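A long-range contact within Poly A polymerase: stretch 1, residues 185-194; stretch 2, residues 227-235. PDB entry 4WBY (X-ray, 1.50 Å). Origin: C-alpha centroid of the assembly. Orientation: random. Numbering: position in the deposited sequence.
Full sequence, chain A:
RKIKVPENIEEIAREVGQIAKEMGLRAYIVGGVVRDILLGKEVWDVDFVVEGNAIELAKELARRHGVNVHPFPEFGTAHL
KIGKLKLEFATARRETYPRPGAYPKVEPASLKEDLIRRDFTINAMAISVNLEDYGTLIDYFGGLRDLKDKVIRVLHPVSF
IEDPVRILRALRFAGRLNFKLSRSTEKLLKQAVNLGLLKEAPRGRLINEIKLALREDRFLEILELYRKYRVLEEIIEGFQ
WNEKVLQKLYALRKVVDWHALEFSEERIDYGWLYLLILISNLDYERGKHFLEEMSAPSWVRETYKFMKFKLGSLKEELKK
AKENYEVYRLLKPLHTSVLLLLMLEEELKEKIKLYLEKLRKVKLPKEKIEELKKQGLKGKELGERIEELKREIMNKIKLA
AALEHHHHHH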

ATOM      1  N   THR A 185     -21.226   1.005 -11.200  1.00 12.18           N
ATOM      2  CA  THR A 185     -19.891   1.527 -10.896  1.00 11.16           C
ATOM      3  C   THR A 185     -18.874   1.041 -11.933  1.00 11.46           C
ATOM      4  O   THR A 185     -18.012   1.809 -12.372  1.00 12.51           O
ATOM      5  N   GLU A 186     -18.979  -0.225 -12.332  1.00 12.83           N
ATOM      6  CA  GLU A 186     -18.103  -0.748 -13.379  1.00 12.92           C
ATOM      7  C   GLU A 186     -18.296  -0.005 -14.705  1.00 12.04           C
ATOM      8  O   GLU A 186     -17.320   0.328 -15.382  1.00 14.02           O
ATOM      9  N   LYS A 187     -19.545   0.243 -15.085  1.00 12.64           N
ATOM     10  CA  LYS A 187     -19.812   0.993 -16.313  1.00 12.87           C
ATOM     11  C   LYS A 187     -19.183   2.371 -16.236  1.00 12.91           C
ATOM     12  O   LYS A 187     -18.581   2.853 -17.201  1.00 15.19           O
ATOM     13  N   LEU A 188     -19.353   3.020 -15.090  1.00 12.25           N
ATOM     14  CA  LEU A 188     -18.827   4.369 -14.916  1.00 13.08           C
ATOM     15  C   LEU A 188     -17.308   4.378 -14.981  1.00 12.25           C
ATOM     16  O   LEU A 188     -16.712   5.288 -15.548  1.00 13.49           O
ATOM     17  N   LEU A 189     -16.680   3.368 -14.388  1.00 12.00           N
ATOM     18  CA  LEU A 189     -15.225   3.295 -14.375  1.00 12.59           C
ATOM     19  C   LEU A 189     -14.698   3.086 -15.792  1.00 13.02           C
ATOM     20  O   LEU A 189     -13.778   3.777 -16.228  1.00 13.70           O
ATOM     21  N   LYS A 190     -15.295   2.150 -16.519  1.00 13.14           N
ATOM     22  CA  LYS A 190     -14.861   1.880 -17.887  1.00 13.19           C
ATOM     23  C   LYS A 190     -15.069   3.107 -18.772  1.00 13.44           C
ATOM     24  O   LYS A 190     -14.227   3.421 -19.615  1.00 15.92           O
ATOM     25  N   GLN A 191     -16.188   3.799 -18.580  1.00 14.45           N
ATOM     26  CA  GLN A 191     -16.478   4.986 -19.373  1.00 16.52           C
ATOM     27  C   GLN A 191     -15.493   6.106 -19.072  1.00 13.61           C
ATOM     28  O   GLN A 191     -15.042   6.797 -19.990  1.00 14.76           O
ATOM     29  N   ALA A 192     -15.129   6.274 -17.801  1.00 13.23           N
ATOM     30  CA  ALA A 192     -14.167   7.325 -17.452  1.00 13.96           C
ATOM     31  C   ALA A 192     -12.811   7.033 -18.087  1.00 14.02           C
ATOM     32  O   ALA A 192     -12.153   7.942 -18.582  1.00 15.78           O
ATOM     33  N   VAL A 193     -12.391   5.767 -18.074  1.00 14.00           N
ATOM     34  CA  VAL A 193     -11.135   5.409 -18.723  1.00 14.13           C
ATOM     35  C   VAL A 193     -11.246   5.693 -20.225  1.00 14.73           C
ATOM     36  O   VAL A 193     -10.362   6.331 -20.822  1.00 16.30           O
ATOM     37  N   ASN A 194     -12.348   5.268 -20.835  1.00 14.05           N
ATOM     38  CA  ASN A 194     -12.480   5.409 -22.284  1.00 15.69           C
ATOM     39  C   ASN A 194     -12.524   6.865 -22.729  1.00 14.62           C
ATOM     40  O   ASN A 194     -12.022   7.206 -23.804  1.00 17.25           O
ATOM     41  N   ARG A 227      -5.050  -4.412 -15.096  1.00 14.66           N
ATOM     42  CA  ARG A 227      -4.986  -4.989 -16.434  1.00 15.55           C
ATOM     43  C   ARG A 227      -6.380  -5.064 -17.066  1.00 15.67           C
ATOM     44  O   ARG A 227      -6.582  -4.623 -18.201  1.00 17.46           O
ATOM     45  N   LYS A 228      -7.337  -5.615 -16.321  1.00 16.85           N
ATOM     46  CA  LYS A 228      -8.706  -5.761 -16.808  1.00 18.34           C
ATOM     47  C   LYS A 228      -9.308  -4.442 -17.294  1.00 16.45           C
ATOM     48  O   LYS A 228      -9.994  -4.412 -18.325  1.00 19.15           O
ATOM     49  N   TYR A 229      -9.058  -3.364 -16.548  1.00 15.72           N
ATOM     50  CA  TYR A 229      -9.673  -2.075 -16.852  1.00 16.36           C
ATOM     51  C   TYR A 229      -8.739  -1.119 -17.591  1.00 17.22           C
ATOM     52  O   TYR A 229      -9.072   0.054 -17.793  1.00 18.72           O
ATOM     53  N   ARG A 230      -7.584  -1.637 -18.006  1.00 17.01           N
ATOM     54  CA  ARG A 230      -6.666  -0.938 -18.912  1.00 17.62           C
ATOM     55  C   ARG A 230      -6.179   0.395 -18.361  1.00 15.27           C
ATOM     56  O   ARG A 230      -6.039   1.373 -19.105  1.00 18.13           O
ATOM     57  N   VAL A 231      -5.879   0.440 -17.068  1.00 14.52           N
ATOM     58  CA  VAL A 231      -5.549   1.724 -16.476  1.00 14.77           C
ATOM     59  C   VAL A 231      -4.076   2.129 -16.644  1.00 16.09           C
ATOM     60  O   VAL A 231      -3.802   3.309 -16.831  1.00 17.17           O
ATOM     61  N   LEU A 232      -3.134   1.179 -16.605  1.00 17.06           N
ATOM     62  CA  LEU A 232      -1.713   1.551 -16.639  1.00 18.25           C
ATOM     63  C   LEU A 232      -1.319   2.140 -17.993  1.00 18.53           C
ATOM     64  O   LEU A 232      -0.424   2.982 -18.079  1.00 22.06           O
ATOM     65  N   GLU A 233      -2.020   1.714 -19.041  1.00 20.25           N
ATOM     66  CA  GLU A 233      -1.797   2.234 -20.385  1.00 21.81           C
ATOM     67  C   GLU A 233      -2.102   3.731 -20.480  1.00 20.59           C
ATOM     68  O   GLU A 233      -1.597   4.419 -21.370  1.00 24.20           O
ATOM     69  N   GLU A 234      -2.922   4.225 -19.552  1.00 19.81           N
ATOM     70  CA  GLU A 234      -3.296   5.634 -19.501  1.00 20.99           C
ATOM     71  C   GLU A 234      -2.312   6.475 -18.707  1.00 20.21           C
ATOM     72  O   GLU A 234      -2.388   7.706 -18.727  1.00 22.94           O
ATOM     73  N   ILE A 235      -1.419   5.810 -17.980  1.00 20.31           N
ATOM     74  CA  ILE A 235      -0.568   6.490 -17.008  1.00 20.93           C
ATOM     75  C   ILE A 235       0.916   6.394 -17.345  1.00 22.17           C
ATOM     76  O   ILE A 235       1.638   7.390 -17.308  1.00 23.49           O
TER

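Stretch 1 is helical throughout. It meets stretch 2 where a helix ends and the chain turns, and the contact buries 326 Å² in all.

Arg227 does not reach stretch 1. Lys228 starts sideways, but its side chain is extended, with all four chi angles t, and its end comes nearer. Lys228 NZ lies 4.2 Å from Glu186 OE2, too far for a salt bridge. Water 1 closes the gap. It donates to Glu186 OE2 at 2.7 Å and accepts from Lys228 NZ at 2.8 Å.

Tyr229 is the centre of the contact and the residue most covered by the other stretch. It is the first residue after the helix to leave helical phi/psi. Its side chain points toward stretch 1 with chi1 m. Tyr229 OH donates a short hydrogen bond to Glu186 OE2, at 2.6 Å. Glu186 points sideways, but its t, t chain carries the carboxylate to the hydroxyl. The same oxygen thus serves both Tyr229 and water 1. Leu189, chi1 t, points toward stretch 2, and its CD2 packs 3.8 Å from Tyr229 CG. Lys190, chi1 m, lies at the ring edge, with CG 3.8 Å from Tyr229 CD1.

The next contacts gather around Val193, which points toward stretch 2 with chi1 t. Its CG1 sits 3.8 Å from Tyr229 O and 4.1 Å from Arg230 O, so here it lies against backbone carbonyls. The Arg230 side chain points sideways and adds little. Val231, chi1 m, is buried; its CG1 meets Val193 CG2 at 4.4 Å, a loose apolar contact.

Leu232 and Glu233 make no contact. Glu234 points toward stretch 1 with chi1 and chi2 both m. Its CG lies 4.1 Å from Val193 CG1. Water 2 links the polar atoms, donating to Val193 O at 2.8 Å and to Glu234 OE1 at 2.7 Å. Ile235 is out of reach.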

ATOM      1  CB  THR A 185     -19.456   1.135  -9.472  1.00 11.87           C
ATOM      2  OG1 THR A 185     -20.284   1.836  -8.534  1.00 14.04           O
ATOM      3  CG2 THR A 185     -17.995   1.504  -9.195  1.00 12.86           C
ATOM      4  CB  GLU A 186     -18.333  -2.246 -13.591  1.00 14.67           C
ATOM      5  CG  GLU A 186     -17.335  -2.851 -14.588  1.00 16.91           C
ATOM      6  CD  GLU A 186     -17.569  -4.317 -14.855  1.00 20.10           C
ATOM      7  OE1 GLU A 186     -18.742  -4.714 -15.004  1.00 25.62           O
ATOM      8  OE2 GLU A 186     -16.578  -5.075 -14.925  1.00 20.66           O
ATOM      9  CB  LYS A 187     -21.312   1.136 -16.564  1.00 14.27           C
ATOM     10  CG  LYS A 187     -22.011  -0.137 -16.927  1.00 17.53           C
ATOM     11  CD  LYS A 187     -23.493   0.113 -17.135  1.00 19.68           C
ATOM     12  CE  LYS A 187     -24.227  -1.208 -17.290  1.00 23.27           C
ATOM     13  NZ  LYS A 187     -25.698  -1.019 -17.386  1.00 26.83           N
ATOM     14  CB  LEU A 188     -19.300   4.958 -13.587  1.00 12.89           C
ATOM     15  CG  LEU A 188     -20.802   5.235 -13.515  1.00 13.02           C
ATOM     16  CD1 LEU A 188     -21.227   5.477 -12.069  1.00 15.42           C
ATOM     17  CD2 LEU A 188     -21.160   6.423 -14.398  1.00 14.55           C
ATOM     18  CB  LEU A 189     -14.753   2.185 -13.433  1.00 12.93           C
ATOM     19  CG  LEU A 189     -13.244   2.075 -13.176  1.00 12.51           C
ATOM     20  CD1 LEU A 189     -12.968   1.543 -11.756  1.00 14.74           C
ATOM     21  CD2 LEU A 189     -12.560   1.192 -14.214  1.00 14.75           C
ATOM     22  CB  LYS A 190     -15.611   0.675 -18.469  1.00 14.38           C
ATOM     23  CG  LYS A 190     -15.241  -0.648 -17.797  1.00 16.95           C
ATOM     24  CD  LYS A 190     -16.128  -1.789 -18.274  1.00 24.34           C
ATOM     25  CE  LYS A 190     -15.871  -2.146 -19.709  1.00 32.84           C
ATOM     26  NZ  LYS A 190     -16.578  -3.413 -20.042  1.00 39.49           N
ATOM     27  CB  GLN A 191     -17.919   5.449 -19.137  1.00 18.22           C
ATOM     28  CG  GLN A 191     -18.916   4.528 -19.841  1.00 22.54           C
ATOM     29  CD  GLN A 191     -20.366   4.912 -19.641  1.00 29.83           C
ATOM     30  OE1 GLN A 191     -20.685   5.862 -18.926  1.00 32.11           O
ATOM     31  NE2 GLN A 191     -21.261   4.166 -20.287  1.00 30.01           N
ATOM     32  CB  ALA A 192     -14.028   7.470 -15.943  1.00 15.17           C
ATOM     33  CB  VAL A 193     -10.758   3.929 -18.477  1.00 14.01           C
ATOM     34  CG1 VAL A 193      -9.548   3.538 -19.324  1.00 17.19           C
ATOM     35  CG2 VAL A 193     -10.466   3.696 -16.995  1.00 15.53           C
ATOM     36  CB  ASN A 194     -13.734   4.691 -22.784  1.00 18.65           C
ATOM     37  CG  ASN A 194     -13.653   4.344 -24.258  1.00 23.33           C
ATOM     38  OD1 ASN A 194     -14.245   5.019 -25.108  1.00 29.06           O
ATOM     39  ND2 ASN A 194     -12.917   3.283 -24.571  1.00 25.16           N
ATOM     40  CB  ARG A 227      -4.341  -6.376 -16.383  1.00 15.81           C
ATOM     41  CG  ARG A 227      -4.074  -6.988 -17.749  1.00 18.26           C
ATOM     42  CD  ARG A 227      -3.236  -8.252 -17.631  1.00 20.63           C
ATOM     43  NE  ARG A 227      -3.987  -9.377 -17.075  1.00 27.53           N
ATOM     44  CZ  ARG A 227      -4.644 -10.272 -17.806  1.00 32.51           C
ATOM     45  NH1 ARG A 227      -4.662 -10.167 -19.126  1.00 34.78           N
ATOM     46  NH2 ARG A 227      -5.291 -11.266 -17.213  1.00 33.18           N
ATOM     47  CB  LYS A 228      -9.592  -6.359 -15.713  1.00 18.84           C
ATOM     48  CG  LYS A 228     -11.053  -6.542 -16.104  1.00 21.48           C
ATOM     49  CD  LYS A 228     -11.824  -7.260 -15.005  1.00 24.37           C
ATOM     50  CE  LYS A 228     -13.299  -7.389 -15.345  1.00 28.25           C
ATOM     51  NZ  LYS A 228     -14.021  -8.309 -14.422  1.00 34.64           N
ATOM     52  CB  TYR A 229     -10.218  -1.446 -15.563  1.00 16.58           C
ATOM     53  CG  TYR A 229     -11.348  -2.283 -15.011  1.00 15.01           C
ATOM     54  CD1 TYR A 229     -12.554  -2.392 -15.702  1.00 16.60           C
ATOM     55  CD2 TYR A 229     -11.204  -3.002 -13.830  1.00 16.34           C
ATOM     56  CE1 TYR A 229     -13.596  -3.187 -15.218  1.00 17.20           C
ATOM     57  CE2 TYR A 229     -12.234  -3.787 -13.337  1.00 17.98           C
ATOM     58  CZ  TYR A 229     -13.426  -3.880 -14.032  1.00 17.36           C
ATOM     59  OH  TYR A 229     -14.442  -4.669 -13.535  1.00 19.25           O
ATOM     60  CB  ARG A 230      -7.334  -0.712 -20.272  1.00 22.40           C
ATOM     61  CG  ARG A 230      -7.884  -1.982 -20.902  1.00 29.12           C
ATOM     62  CD  ARG A 230      -8.599  -1.675 -22.207  1.00 36.02           C
ATOM     63  NE  ARG A 230      -9.285  -2.842 -22.752  1.00 40.47           N
ATOM     64  CZ  ARG A 230      -8.735  -3.696 -23.607  1.00 45.15           C
ATOM     65  NH1 ARG A 230      -7.484  -3.518 -24.008  1.00 46.29           N
ATOM     66  NH2 ARG A 230      -9.433  -4.730 -24.058  1.00 46.95           N
ATOM     67  CB  VAL A 231      -5.922   1.774 -14.980  1.00 18.71           C
ATOM     68  CG1 VAL A 231      -7.404   1.444 -14.778  1.00 18.32           C
ATOM     69  CG2 VAL A 231      -5.072   0.841 -14.178  1.00 21.36           C
ATOM     70  CB  LEU A 232      -0.815   0.356 -16.320  1.00 19.70           C
ATOM     71  CG  LEU A 232      -0.845  -0.111 -14.866  1.00 21.09           C
ATOM     72  CD1 LEU A 232      -0.045  -1.397 -14.703  1.00 21.44           C
ATOM     73  CD2 LEU A 232      -0.324   0.983 -13.932  1.00 23.16           C
ATOM     74  CB  GLU A 233      -2.649   1.457 -21.397  1.00 20.85           C
ATOM     75  CG  GLU A 233      -2.261  -0.022 -21.535  1.00 22.13           C
ATOM     76  CD  GLU A 233      -3.007  -0.960 -20.583  1.00 22.00           C
ATOM     77  OE1 GLU A 233      -3.446  -0.530 -19.484  1.00 20.86           O
ATOM     78  OE2 GLU A 233      -3.154  -2.148 -20.947  1.00 24.84           O
ATOM     79  CB  GLU A 234      -4.683   5.798 -18.873  1.00 23.16           C
ATOM     80  CG  GLU A 234      -5.783   5.063 -19.599  1.00 24.74           C
ATOM     81  CD  GLU A 234      -5.951   5.568 -20.999  1.00 28.85           C
ATOM     82  OE1 GLU A 234      -6.355   6.744 -21.151  1.00 27.89           O
ATOM     83  OE2 GLU A 234      -5.657   4.799 -21.943  1.00 29.91           O
ATOM     84  CB  ILE A 235      -0.802   5.921 -15.597  1.00 21.67           C
ATOM     85  CG1 ILE A 235      -2.275   6.070 -15.211  1.00 22.19           C
ATOM     86  CG2 ILE A 235       0.083   6.635 -14.574  1.00 24.88           C
ATOM     87  CD1 ILE A 235      -2.626   5.395 -13.903  1.00 21.88           C
TER
HETATM   88  O   HOH W   1     -16.739  -7.723 -14.856  1.00 34.87           O
HETATM   89  O   HOH W   2      -8.286   7.631 -19.427  1.00 18.83           O